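Local structure of MsStt7d protein (Micromonas, 4IX3) at residues P14-P18 and K19-V23; R158-C162 and G163-R167; R214-A218 and D219-L223. The protein probably acts as an ATP-dependent protein kinase of the state-transition (Stt7) type, represented here by its catalytic domain with bound magnesium. All coordinates share one frame; numbering follows the deposited sequence.

Contact 1: P14-P18 and K19-V23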
ATOM      1  N   PRO B  14      -4.769 -10.740  27.180  1.00 16.05           N
ATOM      2  CA  PRO B  14      -4.882 -11.895  28.074  1.00 16.92           C
ATOM      3  C   PRO B  14      -5.514 -13.094  27.379  1.00 19.42           C
ATOM      4  O   PRO B  14      -6.521 -12.940  26.673  1.00 21.84           O
ATOM      5  CB  PRO B  14      -5.752 -11.361  29.217  1.00 20.27           C
ATOM      6  CG  PRO B  14      -5.419  -9.917  29.255  1.00 19.87           C
ATOM      7  CD  PRO B  14      -5.246  -9.500  27.817  1.00 17.30           C
ATOM      8  N   GLY B  15      -4.868 -14.250  27.473  1.00 20.28           N
ATOM      9  CA  GLY B  15      -5.409 -15.445  26.832  1.00 21.21           C
ATOM     10  C   GLY B  15      -4.921 -15.664  25.408  1.00 20.96           C
ATOM     11  O   GLY B  15      -5.266 -16.698  24.813  1.00 25.13           O
ATOM     12  N   VAL B  16      -4.096 -14.753  24.873  1.00 17.27           N
ATOM     13  CA  VAL B  16      -3.596 -14.899  23.511  1.00 15.30           C
ATOM     14  C   VAL B  16      -2.064 -14.907  23.611  1.00 16.94           C
ATOM     15  O   VAL B  16      -1.436 -13.866  23.812  1.00 18.25           O
ATOM     16  CB  VAL B  16      -4.085 -13.771  22.582  1.00 15.15           C
ATOM     17  CG1 VAL B  16      -3.528 -13.957  21.172  1.00 18.11           C
ATOM     18  CG2 VAL B  16      -5.606 -13.795  22.565  1.00 20.51           C
ATOM     19  N   GLU B  17      -1.456 -16.079  23.444  1.00 17.70           N
ATOM     20  CA  GLU B  17       0.002 -16.221  23.487  1.00 17.71           C
ATOM     21  C   GLU B  17       0.550 -16.524  22.099  1.00 15.54           C
ATOM     22  O   GLU B  17      -0.032 -17.308  21.351  1.00 17.15           O
ATOM     23  CB  GLU B  17       0.384 -17.333  24.484  1.00 20.29           C
ATOM     24  CG  GLU B  17       0.058 -16.913  25.920  1.00 26.25           C
ATOM     25  CD  GLU B  17       0.060 -18.051  26.914  1.00 38.15           C
ATOM     26  OE1 GLU B  17      -0.787 -18.002  27.835  1.00 53.76           O
ATOM     27  OE2 GLU B  17       0.913 -18.961  26.794  1.00 49.55           O
ATOM     28  N   PRO B  18       1.710 -15.927  21.750  1.00 16.59           N
ATOM     29  CA  PRO B  18       2.266 -16.204  20.423  1.00 16.91           C
ATOM     30  C   PRO B  18       2.450 -17.686  20.095  1.00 15.98           C
ATOM     31  O   PRO B  18       2.205 -18.120  18.945  1.00 17.79           O
ATOM     32  CB  PRO B  18       3.592 -15.419  20.389  1.00 19.47           C
ATOM     33  CG  PRO B  18       3.662 -14.577  21.619  1.00 21.07           C
ATOM     34  CD  PRO B  18       2.481 -14.925  22.516  1.00 18.35           C
ATOM     35  N   LYS B  19       2.829 -18.476  21.102  1.00 18.18           N
ATOM     36  CA  LYS B  19       3.023 -19.916  20.889  1.00 22.01           C
ATOM     37  C   LYS B  19       1.751 -20.637  20.394  1.00 21.22           C
ATOM     38  O   LYS B  19       1.825 -21.672  19.743  1.00 24.22           O
ATOM     39  CB  LYS B  19       3.582 -20.599  22.149  1.00 22.98           C
ATOM     40  CG  LYS B  19       2.597 -20.647  23.310  1.00 24.29           C
ATOM     41  CD  LYS B  19       3.231 -21.140  24.616  1.00 34.77           C
ATOM     42  CE  LYS B  19       2.448 -22.273  25.256  1.00 45.54           C
ATOM     43  NZ  LYS B  19       0.995 -21.979  25.478  1.00 71.46           N
ATOM     44  N   ASP B  20       0.593 -20.008  20.576  1.00 18.09           N
ATOM     45  CA  ASP B  20      -0.672 -20.638  20.195  1.00 18.77           C
ATOM     46  C   ASP B  20      -1.155 -20.206  18.800  1.00 17.64           C
ATOM     47  O   ASP B  20      -2.259 -20.551  18.361  1.00 18.31           O
ATOM     48  CB  ASP B  20      -1.722 -20.392  21.272  1.00 20.51           C
ATOM     49  CG  ASP B  20      -1.479 -21.235  22.522  1.00 22.33           C
ATOM     50  OD1 ASP B  20      -0.938 -22.383  22.454  1.00 25.86           O
ATOM     51  OD2 ASP B  20      -1.809 -20.690  23.584  1.00 26.08           O
ATOM     52  N   ILE B  21      -0.332 -19.433  18.093  1.00 15.38           N
ATOM     53  CA  ILE B  21      -0.738 -18.888  16.790  1.00 15.15           C
ATOM     54  C   ILE B  21       0.217 -19.507  15.776  1.00 17.00           C
ATOM     55  O   ILE B  21       1.448 -19.351  15.864  1.00 18.73           O
ATOM     56  CB  ILE B  21      -0.700 -17.339  16.755  1.00 14.31           C
ATOM     57  CG1 ILE B  21      -1.778 -16.804  17.734  1.00 15.30           C
ATOM     58  CG2 ILE B  21      -0.987 -16.828  15.340  1.00 15.02           C
ATOM     59  CD1 ILE B  21      -1.600 -15.364  18.144  1.00 16.08           C
ATOM     60  N   ARG B  22      -0.386 -20.047  14.726  1.00 17.17           N
ATOM     61  CA  ARG B  22       0.319 -20.486  13.547  1.00 16.88           C
ATOM     62  C   ARG B  22      -0.141 -19.599  12.399  1.00 16.12           C
ATOM     63  O   ARG B  22      -1.342 -19.478  12.144  1.00 18.14           O
ATOM     64  CB  ARG B  22       0.043 -21.962  13.233  1.00 18.18           C
ATOM     65  CG  ARG B  22       0.804 -22.460  12.027  1.00 26.63           C
ATOM     66  CD  ARG B  22       0.738 -23.971  11.928  1.00 30.91           C
ATOM     67  NE  ARG B  22      -0.625 -24.428  11.693  1.00 36.23           N
ATOM     68  CZ  ARG B  22      -1.185 -24.482  10.487  1.00 38.21           C
ATOM     69  NH1 ARG B  22      -0.508 -24.045   9.429  1.00 39.12           N
ATOM     70  NH2 ARG B  22      -2.419 -24.965  10.342  1.00 46.02           N
ATOM     71  N   VAL B  23       0.816 -19.001  11.706  1.00 17.60           N
ATOM     72  CA  VAL B  23       0.535 -18.111  10.581  1.00 18.57           C
ATOM     73  C   VAL B  23       0.735 -18.893   9.292  1.00 20.04           C
ATOM     74  O   VAL B  23       1.700 -19.659   9.145  1.00 23.95           O
ATOM     75  CB  VAL B  23       1.284 -16.753  10.683  1.00 20.90           C
ATOM     76  CG1 VAL B  23       2.782 -16.917  10.862  1.00 25.35           C
ATOM     77  CG2 VAL B  23       0.968 -15.881   9.468  1.00 22.60           C
TER
HETATM   78  O   HOH W   1      -3.036 -18.419  23.677  1.00 25.00           O
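Charged side chains of E17, K19 and D20 gather on the outer side of the short 3-10 turn that leads into strand 21-23. E17 and K19 lie side by side and point the same way, and K19 NZ reaches E17 OE2 at 3.3 Å in a salt bridge, coming in from above the carboxylate plane. K19 CG sits between its own backbone N and carbonyl carbon (chi1 69°), and bends at chi3 and chi4 bring the ammonium back over E17; a longer ion pair joins NZ to D20 OD1. Backbone bonds make the turn itself: D20 N donates to E17 O at 2.9 Å and I21 N to P18 O at 3.0 Å. A water ties the loop to the turn, accepting from E17 N at 2.8 Å and donating to G15 O and, at 2.6 Å, to D20 OD2. The apolar contact is small: V16 CG1 meets I21 CD1 at 3.9 Å, and both side chains pack on I88 and F41 of the kinase N-lobe sheet. K42, in the loop just after strand 34-41, touches D20 and pairs with its backbone. E17 OE2 and D20 OD2 stand 4.6 Å apart, so the lysine between the two acids probably offsets their repulsion, while V16 and I21 face the sheet on the apolar side.

Contact 2: R158-C162 and G163-R167; sequences RLHEC and GVVHR
L159 and H160 at the end of helix 141-161 receive the chain that turns back from it, in a Schellman motif with G163 as its C-prime residue. V164 N donates to L159 O and G163 N to H160 O, and the positive phi of G163 (88°) lets the chain leave the helix; a side chain there would be jammed against C162 O. The tight side is buried in the kinase C-lobe. The H160 ring presents its edge to strand 164-165, CD2 lying 3.1 Å from V164 O and nearly in the ring plane. CG stands anti to the carbonyl carbon (chi1 -59°), which swings the ring toward that oxygen, while NE2 is hydrogen-bonded to D249 of helix 246-261. D249 also accepts from the backbone N of H166 and R167, so H160 and the start of the catalytic loop share one carboxylate. With alanine in place of H160, D249 would probably lose one of its hydrogen-bond donors, and a gap would be likely to open beside V164 O. L159 packs on V73 and L186, and its CB comes within 4.3 Å of V164 CB. Toward the outside the contact thins: the exposed E161 sets off away from the returning chain, and partly exposed C162 adds a looser touch, its SG coming near V164 CG2 in one of two conformers. Between the two sides runs the longer bond of the motif, V164 N to L159 O at 2.9 Å, its N-H...O angle 154°.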
ATOM      1  N   ARG B 158     -25.021   1.811  13.156  1.00 11.83           N
ATOM      2  CA  ARG B 158     -24.476   1.575  14.505  1.00 11.50           C
ATOM      3  C   ARG B 158     -23.035   2.077  14.640  1.00 11.86           C
ATOM      4  O   ARG B 158     -22.663   2.664  15.681  1.00 13.77           O
ATOM      5  CB  ARG B 158     -24.520   0.068  14.780  1.00 12.79           C
ATOM      6  CG  ARG B 158     -25.933  -0.432  15.035  1.00 16.87           C
ATOM      7  CD  ARG B 158     -26.000  -1.967  15.170  1.00 18.31           C
ATOM      8  NE  ARG B 158     -25.267  -2.357  16.371  1.00 19.52           N
ATOM      9  CZ  ARG B 158     -24.669  -3.529  16.553  1.00 19.16           C
ATOM     10  NH1 ARG B 158     -24.647  -4.443  15.580  1.00 24.61           N
ATOM     11  NH2 ARG B 158     -24.084  -3.784  17.713  1.00 24.00           N
ATOM     12  N   LEU B 159     -22.194   1.944  13.599  1.00 11.20           N
ATOM     13  CA  LEU B 159     -20.850   2.539  13.637  1.00 10.90           C
ATOM     14  C   LEU B 159     -20.912   4.051  13.776  1.00 11.61           C
ATOM     15  O   LEU B 159     -20.267   4.671  14.643  1.00 12.19           O
ATOM     16  CB  LEU B 159     -20.048   2.119  12.408  1.00 11.38           C
ATOM     17  CG  LEU B 159     -19.649   0.644  12.434  1.00 10.53           C
ATOM     18  CD1 LEU B 159     -19.155   0.152  11.085  1.00 13.48           C
ATOM     19  CD2 LEU B 159     -18.584   0.307  13.478  1.00 13.30           C
ATOM     20  N   HIS B 160     -21.764   4.660  12.946  1.00 11.24           N
ATOM     21  CA  HIS B 160     -21.868   6.107  13.002  1.00 12.71           C
ATOM     22  C   HIS B 160     -22.345   6.625  14.352  1.00 13.38           C
ATOM     23  O   HIS B 160     -21.886   7.673  14.844  1.00 14.46           O
ATOM     24  CB  HIS B 160     -22.756   6.673  11.889  1.00 12.26           C
ATOM     25  CG  HIS B 160     -22.263   6.313  10.521  1.00 12.49           C
ATOM     26  ND1 HIS B 160     -23.054   6.313   9.414  1.00 13.03           N
ATOM     27  CD2 HIS B 160     -21.010   5.906  10.110  1.00 11.03           C
ATOM     28  CE1 HIS B 160     -22.341   5.919   8.345  1.00 12.25           C
ATOM     29  NE2 HIS B 160     -21.085   5.663   8.752  1.00 11.65           N
ATOM     30  N   GLU B 161     -23.272   5.895  14.969  1.00 14.05           N
ATOM     31  CA  GLU B 161     -23.830   6.234  16.279  1.00 17.09           C
ATOM     32  C   GLU B 161     -22.737   6.293  17.358  1.00 16.33           C
ATOM     33  O   GLU B 161     -22.835   7.047  18.316  1.00 19.49           O
ATOM     34  CB  GLU B 161     -24.936   5.213  16.640  1.00 19.92           C
ATOM     35  CG  GLU B 161     -25.804   5.478  17.863  1.00 28.16           C
ATOM     36  CD  GLU B 161     -26.768   4.313  18.134  1.00 38.64           C
ATOM     37  OE1 GLU B 161     -27.064   3.489  17.221  1.00 46.22           O
ATOM     38  OE2 GLU B 161     -27.216   4.183  19.288  1.00 61.68           O
ATOM     39  N   CYS B 162     -21.699   5.491  17.203  1.00 14.03           N
ATOM     40  CA  CYS B 162     -20.603   5.541  18.160  0.50 16.06           C
ATOM     41  C   CYS B 162     -19.397   6.278  17.621  1.00 15.12           C
ATOM     42  O   CYS B 162     -18.294   6.184  18.184  1.00 16.46           O
ATOM     43  CB  CYS B 162     -20.253   4.163  18.705  0.50 17.11           C
ATOM     44  SG  CYS B 162     -19.398   3.083  17.542  0.50 12.30           S
ATOM     45  N   GLY B 163     -19.616   7.087  16.585  1.00 14.60           N
ATOM     46  CA  GLY B 163     -18.612   8.020  16.091  1.00 16.48           C
ATOM     47  C   GLY B 163     -17.646   7.484  15.045  1.00 13.19           C
ATOM     48  O   GLY B 163     -16.729   8.195  14.670  1.00 16.24           O
ATOM     49  N   VAL B 164     -17.815   6.265  14.580  1.00 13.05           N
ATOM     50  CA  VAL B 164     -16.898   5.669  13.628  1.00 11.32           C
ATOM     51  C   VAL B 164     -17.387   5.809  12.205  1.00 11.28           C
ATOM     52  O   VAL B 164     -18.551   5.445  11.929  1.00 11.84           O
ATOM     53  CB  VAL B 164     -16.673   4.181  13.987  1.00 12.46           C
ATOM     54  CG1 VAL B 164     -15.773   3.494  12.951  1.00 12.68           C
ATOM     55  CG2 VAL B 164     -16.063   4.085  15.402  1.00 15.16           C
ATOM     56  N   VAL B 165     -16.529   6.317  11.334  1.00 12.27           N
ATOM     57  CA  VAL B 165     -16.763   6.292   9.892  1.00 11.99           C
ATOM     58  C   VAL B 165     -15.808   5.284   9.282  1.00 10.76           C
ATOM     59  O   VAL B 165     -14.591   5.377   9.541  1.00 12.24           O
ATOM     60  CB  VAL B 165     -16.636   7.690   9.257  1.00 12.40           C
ATOM     61  CG1 VAL B 165     -16.786   7.658   7.740  1.00 12.45           C
ATOM     62  CG2 VAL B 165     -17.646   8.613   9.909  1.00 14.97           C
ATOM     63  N   HIS B 166     -16.323   4.320   8.535  1.00 10.68           N
ATOM     64  CA  HIS B 166     -15.498   3.169   8.136  1.00 10.46           C
ATOM     65  C   HIS B 166     -14.500   3.612   7.053  1.00 10.83           C
ATOM     66  O   HIS B 166     -13.318   3.229   7.098  1.00 11.78           O
ATOM     67  CB  HIS B 166     -16.448   2.052   7.643  1.00 11.24           C
ATOM     68  CG  HIS B 166     -15.729   0.862   7.134  1.00 10.42           C
ATOM     69  ND1 HIS B 166     -15.633  -0.347   7.767  1.00 13.66           N
ATOM     70  CD2 HIS B 166     -15.011   0.757   5.963  1.00  8.92           C
ATOM     71  CE1 HIS B 166     -14.883  -1.184   7.010  1.00  8.17           C
ATOM     72  NE2 HIS B 166     -14.536  -0.494   5.888  1.00 13.55           N
ATOM     73  N   ARG B 167     -14.982   4.377   6.081  1.00 11.55           N
ATOM     74  CA  ARG B 167     -14.123   4.947   5.049  1.00 11.58           C
ATOM     75  C   ARG B 167     -13.815   4.017   3.872  1.00 11.35           C
ATOM     76  O   ARG B 167     -13.434   4.490   2.802  1.00 14.16           O
ATOM     77  CB  ARG B 167     -12.813   5.446   5.670  1.00 13.13           C
ATOM     78  CG  ARG B 167     -12.487   6.895   5.345  1.00 14.10           C
ATOM     79  CD  ARG B 167     -10.988   7.101   5.192  1.00 23.74           C
ATOM     80  NE  ARG B 167     -10.522   8.275   5.924  1.00 35.95           N
ATOM     81  CZ  ARG B 167     -10.241   9.445   5.360  1.00 24.88           C
ATOM     82  NH1 ARG B 167     -10.379   9.602   4.050  1.00 33.68           N
ATOM     83  NH2 ARG B 167      -9.821  10.459   6.103  1.00 28.72           N
TER

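Contact 3: R214-A218 and D219-L223; sequences RYAKA and DELYL
A type I beta turn from K217 to E220, in the long loop between strand 193-194 and helix 236-243, carries a lysine that bridges two acids. K217 NZ lies 2.6 Å from D219 OD1, using that oxygen's syn lone pair, and 2.9 Å from E220 OE2, which it meets from above the carboxylate plane. K217 and D219 run side by side, whereas the E220 side chain slants across the lysine. With CG anti to the backbone N (chi1 179°) and the chain straight until a bend at chi4 (-91°), the ammonium comes to rest between the carboxylates. The backbone bond that defines the turn, E220 N to K217 O, measures 2.9 Å. This loop probably forms the C-terminal part of the activation segment, with E220 in the place of the APE glutamate that pairs with a C-lobe arginine; its OE1 makes a second salt bridge, to R326. The loop packs on helix 246-261 of the C-lobe, K217 touching W251 and A216 touching F248. Held between R326 and K217, the E220 carboxylate has a positive group at each oxygen, which probably favours its charged form. A water spans the mouth of the turn, accepting weakly from K217 N and donating to E220 O at 2.9 Å. On the apolar side L221 folds back, CD2 lying 3.8 Å from A216 CB and 3.5 Å from K217 O, while M57 of the second subunit packs on L221.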
ATOM      1  N   ARG B 214     -12.849   3.876  -6.602  1.00 13.94           N
ATOM      2  CA  ARG B 214     -14.027   3.239  -7.166  1.00 14.11           C
ATOM      3  C   ARG B 214     -15.277   3.461  -6.300  1.00 15.15           C
ATOM      4  O   ARG B 214     -16.402   3.371  -6.830  1.00 14.60           O
ATOM      5  CB  ARG B 214     -13.780   1.739  -7.298  1.00 13.52           C
ATOM      6  CG  ARG B 214     -12.618   1.374  -8.229  1.00 14.66           C
ATOM      7  CD  ARG B 214     -12.343  -0.111  -8.220  1.00 15.64           C
ATOM      8  NE  ARG B 214     -11.864  -0.461  -6.880  1.00 14.66           N
ATOM      9  CZ  ARG B 214     -11.719  -1.701  -6.438  1.00 14.74           C
ATOM     10  NH1 ARG B 214     -11.964  -2.720  -7.241  1.00 17.83           N
ATOM     11  NH2 ARG B 214     -11.364  -1.896  -5.157  1.00 16.62           N
ATOM     12  N   TYR B 215     -15.075   3.704  -5.006  1.00 12.87           N
ATOM     13  CA  TYR B 215     -16.143   3.754  -4.012  1.00 11.53           C
ATOM     14  C   TYR B 215     -16.183   5.077  -3.295  1.00 13.16           C
ATOM     15  O   TYR B 215     -16.862   5.218  -2.284  1.00 14.29           O
ATOM     16  CB  TYR B 215     -15.994   2.598  -3.023  1.00 11.31           C
ATOM     17  CG  TYR B 215     -16.132   1.256  -3.729  1.00  9.76           C
ATOM     18  CD1 TYR B 215     -17.419   0.748  -4.019  1.00 11.03           C
ATOM     19  CD2 TYR B 215     -15.020   0.533  -4.198  1.00 11.48           C
ATOM     20  CE1 TYR B 215     -17.572  -0.435  -4.692  1.00 11.55           C
ATOM     21  CE2 TYR B 215     -15.171  -0.641  -4.889  1.00 10.35           C
ATOM     22  CZ  TYR B 215     -16.460  -1.148  -5.136  1.00 10.69           C
ATOM     23  OH  TYR B 215     -16.600  -2.305  -5.858  1.00 12.38           O
ATOM     24  N   ALA B 216     -15.560   6.099  -3.885  1.00 16.72           N
ATOM     25  CA  ALA B 216     -15.592   7.448  -3.325  1.00 18.38           C
ATOM     26  C   ALA B 216     -15.858   8.409  -4.487  1.00 19.41           C
ATOM     27  O   ALA B 216     -15.279   8.266  -5.579  1.00 19.52           O
ATOM     28  CB  ALA B 216     -14.238   7.772  -2.667  1.00 18.77           C
ATOM     29  N   LYS B 217     -16.830   9.304  -4.290  1.00 18.35           N
ATOM     30  CA  LYS B 217     -17.118  10.368  -5.257  1.00 20.57           C
ATOM     31  C   LYS B 217     -15.815  11.108  -5.586  1.00 18.64           C
ATOM     32  O   LYS B 217     -15.023  11.416  -4.682  1.00 19.77           O
ATOM     33  CB  LYS B 217     -18.195  11.311  -4.683  1.00 19.84           C
ATOM     34  CG  LYS B 217     -18.586  12.480  -5.580  1.00 22.71           C
ATOM     35  CD  LYS B 217     -19.872  13.156  -5.112  1.00 25.12           C
ATOM     36  CE  LYS B 217     -20.211  14.312  -6.032  1.00 24.82           C
ATOM     37  NZ  LYS B 217     -19.569  15.525  -5.443  1.00 30.81           N
ATOM     38  N   ALA B 218     -15.572  11.386  -6.867  1.00 21.16           N
ATOM     39  CA  ALA B 218     -14.231  11.780  -7.296  1.00 19.72           C
ATOM     40  C   ALA B 218     -13.758  13.071  -6.628  1.00 23.57           C
ATOM     41  O   ALA B 218     -12.564  13.276  -6.418  1.00 25.60           O
ATOM     42  CB  ALA B 218     -14.144  11.895  -8.804  1.00 23.98           C
ATOM     43  N   ASP B 219     -14.679  13.971  -6.305  1.00 21.69           N
ATOM     44  CA  ASP B 219     -14.281  15.225  -5.683  1.00 23.09           C
ATOM     45  C   ASP B 219     -14.541  15.278  -4.170  1.00 21.53           C
ATOM     46  O   ASP B 219     -14.561  16.364  -3.583  1.00 24.18           O
ATOM     47  CB  ASP B 219     -14.937  16.401  -6.394  1.00 25.11           C
ATOM     48  CG  ASP B 219     -16.429  16.462  -6.150  1.00 24.25           C
ATOM     49  OD1 ASP B 219     -17.026  15.441  -5.720  1.00 26.53           O
ATOM     50  OD2 ASP B 219     -17.015  17.498  -6.533  1.00 32.83           O
ATOM     51  N   GLU B 220     -14.752  14.105  -3.566  1.00 18.98           N
ATOM     52  CA  GLU B 220     -14.964  13.988  -2.114  1.00 18.25           C
ATOM     53  C   GLU B 220     -14.169  12.784  -1.619  1.00 21.15           C
ATOM     54  O   GLU B 220     -14.721  11.806  -1.100  1.00 22.46           O
ATOM     55  CB  GLU B 220     -16.432  13.836  -1.742  1.00 20.16           C
ATOM     56  CG  GLU B 220     -17.223  15.038  -2.219  1.00 20.80           C
ATOM     57  CD  GLU B 220     -18.707  14.967  -1.920  1.00 25.83           C
ATOM     58  OE1 GLU B 220     -19.145  14.072  -1.151  1.00 26.09           O
ATOM     59  OE2 GLU B 220     -19.425  15.804  -2.517  1.00 30.00           O
ATOM     60  N   LEU B 221     -12.847  12.933  -1.674  1.00 21.72           N
ATOM     61  CA  LEU B 221     -11.908  11.929  -1.181  1.00 24.22           C
ATOM     62  C   LEU B 221     -11.586  12.119   0.316  1.00 23.15           C
ATOM     63  O   LEU B 221     -10.749  11.418   0.884  1.00 31.55           O
ATOM     64  CB  LEU B 221     -10.654  11.884  -2.074  1.00 24.31           C
ATOM     65  CG  LEU B 221     -10.992  11.665  -3.546  1.00 27.77           C
ATOM     66  CD1 LEU B 221      -9.675  11.746  -4.310  1.00 30.17           C
ATOM     67  CD2 LEU B 221     -11.772  10.380  -3.815  1.00 29.06           C
ATOM     68  N   TYR B 222     -12.273  13.041   0.971  1.00 22.61           N
ATOM     69  CA  TYR B 222     -12.026  13.430   2.357  1.00 22.35           C
ATOM     70  C   TYR B 222     -13.197  13.059   3.280  1.00 22.84           C
ATOM     71  O   TYR B 222     -14.320  12.830   2.810  1.00 21.28           O
ATOM     72  CB  TYR B 222     -11.843  14.956   2.429  1.00 25.62           C
ATOM     73  CG  TYR B 222     -13.027  15.756   1.850  1.00 23.46           C
ATOM     74  CD1 TYR B 222     -14.206  15.956   2.594  1.00 25.15           C
ATOM     75  CD2 TYR B 222     -12.975  16.266   0.549  1.00 23.14           C
ATOM     76  CE1 TYR B 222     -15.291  16.637   2.056  1.00 24.22           C
ATOM     77  CE2 TYR B 222     -14.052  16.964   0.012  1.00 21.23           C
ATOM     78  CZ  TYR B 222     -15.197  17.137   0.762  1.00 23.79           C
ATOM     79  OH  TYR B 222     -16.215  17.851   0.164  1.00 25.77           O
ATOM     80  N   LEU B 223     -12.973  13.106   4.594  1.00 23.76           N
ATOM     81  CA  LEU B 223     -14.036  13.123   5.597  1.00 22.63           C
ATOM     82  C   LEU B 223     -14.380  14.545   5.997  1.00 23.38           C
ATOM     83  O   LEU B 223     -15.558  14.915   6.027  1.00 23.36           O
ATOM     84  CB  LEU B 223     -13.697  12.274   6.831  1.00 20.85           C
ATOM     85  CG  LEU B 223     -13.548  10.776   6.569  1.00 19.71           C
ATOM     86  CD1 LEU B 223     -13.329  10.033   7.872  1.00 18.58           C
ATOM     87  CD2 LEU B 223     -14.776  10.207   5.864  1.00 18.45           C
TER
HETATM   88  O   HOH W   2     -16.987  10.083  -1.490  1.00 19.40           O

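In the fold
Contact 1 belongs to the N-lobe and contacts 2 and 3 to the C-lobe, with contacts 1 and 3 on opposite sides of the chain's centre, about 39 Å apart between centres. Contacts 2 and 3 are neighbours, about 17 Å between centres, and touch directly: V165 CG1 packs on L223 CD2 at 3.7 Å. Both are set back from the magnesium site of D168 and D188: the side chains of V165 and A216 are each about 12 Å from a bound magnesium ion, and about 9 Å and 8 Å from that of D168. Contact 1 stands back from the nucleotide pocket: the I21 side chain is about 11 Å from that of K50, which binds ADP in another structure of this protein.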